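Chorismate mutase protein (Bartonella henselae, PDB 3RMI) probably catalyses the rearrangement of chorismate to prephenate, a step toward phenylalanine and tyrosine, and here holds D-malate in its pocket. Local coordinates at residues A[30-35]-A[85-90]. Sequence-based numbering, arbitrary orientation.
Sequences HILAER and KFIIKE. With MLT (D-malate), chain D.
The guanidinium of Arg35 rests one face on the side chain of Ile87, whose CG2 methyl lies 3.5 Å from Arg35 NH1, displaced from the centre of the flat group. Roughly in the guanidinium plane, a carboxylate oxygen of D-malate sits in the fork between the terminal nitrogens: Arg35 NH1 and Arg35 NH2 each donate to O5 over 2.8 Å. Both bonds are bent (138° and 137°), as expected when one oxygen is shared by two N-H bonds that run side by side. Arg35 NE forms a salt bridge with Asp25 of the second subunit, so the plane is gripped at both ends and its rotation restrained. Reach comes from an extended chain: CG stands anti to the backbone N (chi1 -163°), the methylenes run straight on to NE, and the last torsion turns the plane so that its face meets Ile87. Beside the guanidinium, toward its NE end, Leu32 CD2 meets Ile87 CD1 at 3.8 Å, an apolar branch suited to this buried helix interface. Branched Ile87 thus serves two neighbours, one methyl against the cation and the other against leucine. Lys46, Arg58 and Gln62 of the same chain and Arg18 of the second subunit also hydrogen-bond to the malate, a two-chain pocket as in all-helical AroQ chorismate mutases. Malate probably occupies part of the chorismate site, its carboxylate standing in for one of the substrate's, while Asp25 of the second subunit would offset some of Arg35's positive charge.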
loop_
_atom_site.group_PDB
_atom_site.type_symbol
_atom_site.label_atom_id
_atom_site.label_comp_id
_atom_site.label_asym_id
_atom_site.label_seq_id
_atom_site.Cartn_x
_atom_site.Cartn_y
_atom_site.Cartn_z
ATOM N N HIS A 30 -0.237 5.112 -8.446
ATOM C CA HIS A 30 0.233 4.821 -9.819
ATOM C C HIS A 30 1.012 3.509 -9.905
ATOM O O HIS A 30 0.785 2.741 -10.816
ATOM C CB HIS A 30 1.044 5.969 -10.382
ATOM C CG HIS A 30 0.206 7.093 -10.884
ATOM N ND1 HIS A 30 0.155 8.316 -10.260
ATOM C CD2 HIS A 30 -0.630 7.174 -11.946
ATOM C CE1 HIS A 30 -0.645 9.121 -10.937
ATOM N NE2 HIS A 30 -1.135 8.452 -11.963
ATOM N N ILE A 31 1.838 3.212 -8.909
ATOM C CA ILE A 31 2.558 1.945 -8.876
ATOM C C ILE A 31 1.655 0.754 -8.673
ATOM O O ILE A 31 1.791 -0.268 -9.350
ATOM C CB ILE A 31 3.610 1.940 -7.770
ATOM C CG1 ILE A 31 4.729 2.892 -8.167
ATOM C CG2 ILE A 31 4.203 0.546 -7.587
ATOM C CD1 ILE A 31 5.559 3.330 -6.947
ATOM N N LEU A 32 0.717 0.871 -7.747
ATOM C CA LEU A 32 -0.307 -0.162 -7.599
ATOM C C LEU A 32 -1.186 -0.359 -8.851
ATOM O O LEU A 32 -1.560 -1.496 -9.164
ATOM C CB LEU A 32 -1.199 0.150 -6.427
ATOM C CG LEU A 32 -0.668 -0.052 -5.021
ATOM C CD1 LEU A 32 -1.764 0.527 -4.071
ATOM C CD2 LEU A 32 -0.443 -1.507 -4.743
ATOM N N ALA A 33 -1.516 0.716 -9.561
ATOM C CA ALA A 33 -2.186 0.554 -10.841
ATOM C C ALA A 33 -1.405 -0.397 -11.731
ATOM O O ALA A 33 -1.989 -1.274 -12.348
ATOM C CB ALA A 33 -2.365 1.885 -11.568
ATOM N N GLU A 34 -0.091 -0.211 -11.841
ATOM C CA GLU A 34 0.680 -1.123 -12.688
ATOM C C GLU A 34 0.735 -2.535 -12.107
ATOM O O GLU A 34 0.648 -3.503 -12.856
ATOM C CB GLU A 34 2.088 -0.603 -12.961
ATOM C CG GLU A 34 2.125 0.569 -13.941
ATOM C CD GLU A 34 1.486 0.246 -15.298
ATOM O OE1 GLU A 34 1.840 -0.783 -15.944
ATOM O OE2 GLU A 34 0.622 1.041 -15.714
ATOM N N ARG A 35 0.856 -2.647 -10.790
ATOM C CA ARG A 35 0.926 -3.964 -10.135
ATOM C C ARG A 35 -0.334 -4.751 -10.423
ATOM O O ARG A 35 -0.267 -5.964 -10.687
ATOM C CB ARG A 35 1.034 -3.812 -8.632
ATOM C CG ARG A 35 1.523 -5.088 -7.907
ATOM C CD ARG A 35 1.294 -4.950 -6.437
ATOM N NE ARG A 35 1.906 -5.997 -5.630
ATOM C CZ ARG A 35 1.412 -7.232 -5.485
ATOM N NH1 ARG A 35 0.331 -7.630 -6.145
ATOM N NH2 ARG A 35 2.019 -8.083 -4.697
ATOM N N LYS A 85 0.067 -8.681 2.579
ATOM C CA LYS A 85 -1.073 -9.552 2.730
ATOM C C LYS A 85 -2.366 -8.842 2.383
ATOM O O LYS A 85 -3.298 -9.450 1.865
ATOM C CB LYS A 85 -1.151 -10.104 4.166
ATOM C CG LYS A 85 -0.200 -11.283 4.422
ATOM C CD LYS A 85 -0.437 -11.948 5.791
ATOM C CE LYS A 85 -0.155 -13.441 5.706
ATOM N NZ LYS A 85 0.208 -14.029 7.042
ATOM N N PHE A 86 -2.427 -7.553 2.696
ATOM C CA PHE A 86 -3.543 -6.697 2.312
ATOM C C PHE A 86 -3.681 -6.644 0.800
ATOM O O PHE A 86 -4.783 -6.756 0.258
ATOM C CB PHE A 86 -3.337 -5.281 2.896
ATOM C CG PHE A 86 -4.366 -4.284 2.458
ATOM C CD1 PHE A 86 -5.601 -4.214 3.108
ATOM C CD2 PHE A 86 -4.108 -3.421 1.403
ATOM C CE1 PHE A 86 -6.560 -3.302 2.718
ATOM C CE2 PHE A 86 -5.068 -2.505 0.984
ATOM C CZ PHE A 86 -6.303 -2.446 1.652
ATOM N N ILE A 87 -2.564 -6.473 0.108
ATOM C CA ILE A 87 -2.604 -6.465 -1.342
ATOM C C ILE A 87 -2.996 -7.851 -1.889
ATOM O O ILE A 87 -3.827 -7.967 -2.793
ATOM C CB ILE A 87 -1.266 -6.037 -1.939
ATOM C CG1 ILE A 87 -0.921 -4.609 -1.508
ATOM C CG2 ILE A 87 -1.328 -6.082 -3.431
ATOM C CD1 ILE A 87 -1.955 -3.580 -1.984
ATOM N N ILE A 88 -2.431 -8.902 -1.320
ATOM C CA ILE A 88 -2.650 -10.249 -1.866
ATOM C C ILE A 88 -4.093 -10.675 -1.723
ATOM O O ILE A 88 -4.615 -11.400 -2.560
ATOM C CB ILE A 88 -1.780 -11.266 -1.171
ATOM C CG1 ILE A 88 -0.327 -11.115 -1.613
ATOM C CG2 ILE A 88 -2.309 -12.711 -1.410
ATOM C CD1 ILE A 88 0.630 -12.063 -0.793
ATOM N N LYS A 89 -4.746 -10.235 -0.657
ATOM C CA LYS A 89 -6.175 -10.551 -0.443
ATOM C C LYS A 89 -7.037 -9.960 -1.582
ATOM O O LYS A 89 -7.988 -10.592 -2.064
ATOM C CB LYS A 89 -6.614 -9.986 0.916
ATOM C CG LYS A 89 -7.892 -10.541 1.510
ATOM C CD LYS A 89 -8.342 -9.701 2.721
ATOM C CE LYS A 89 -9.731 -10.105 3.211
ATOM N NZ LYS A 89 -10.320 -9.005 4.050
ATOM N N GLU A 90 -6.694 -8.758 -2.032
ATOM C CA GLU A 90 -7.411 -8.176 -3.139
ATOM C C GLU A 90 -7.113 -8.968 -4.396
ATOM O O GLU A 90 -7.997 -9.246 -5.191
ATOM C CB GLU A 90 -6.990 -6.733 -3.330
ATOM C CG GLU A 90 -7.737 -6.029 -4.441
ATOM C CD GLU A 90 -9.236 -5.943 -4.192
ATOM O OE1 GLU A 90 -9.671 -6.114 -3.026
ATOM O OE2 GLU A 90 -9.976 -5.680 -5.160
HETATM C C1 MLT D . -0.061 -14.048 -7.757
HETATM O O1 MLT D . -0.213 -15.235 -8.182
HETATM O O2 MLT D . -1.000 -13.642 -7.088
HETATM C C2 MLT D . 1.136 -13.175 -8.058
HETATM O O3 MLT D . 2.160 -14.103 -8.239
HETATM C C3 MLT D . 1.726 -12.140 -7.095
HETATM C C4 MLT D . 0.893 -11.632 -5.901
HETATM O O4 MLT D . 0.418 -12.433 -5.014
HETATM O O5 MLT D . 0.713 -10.392 -5.730
#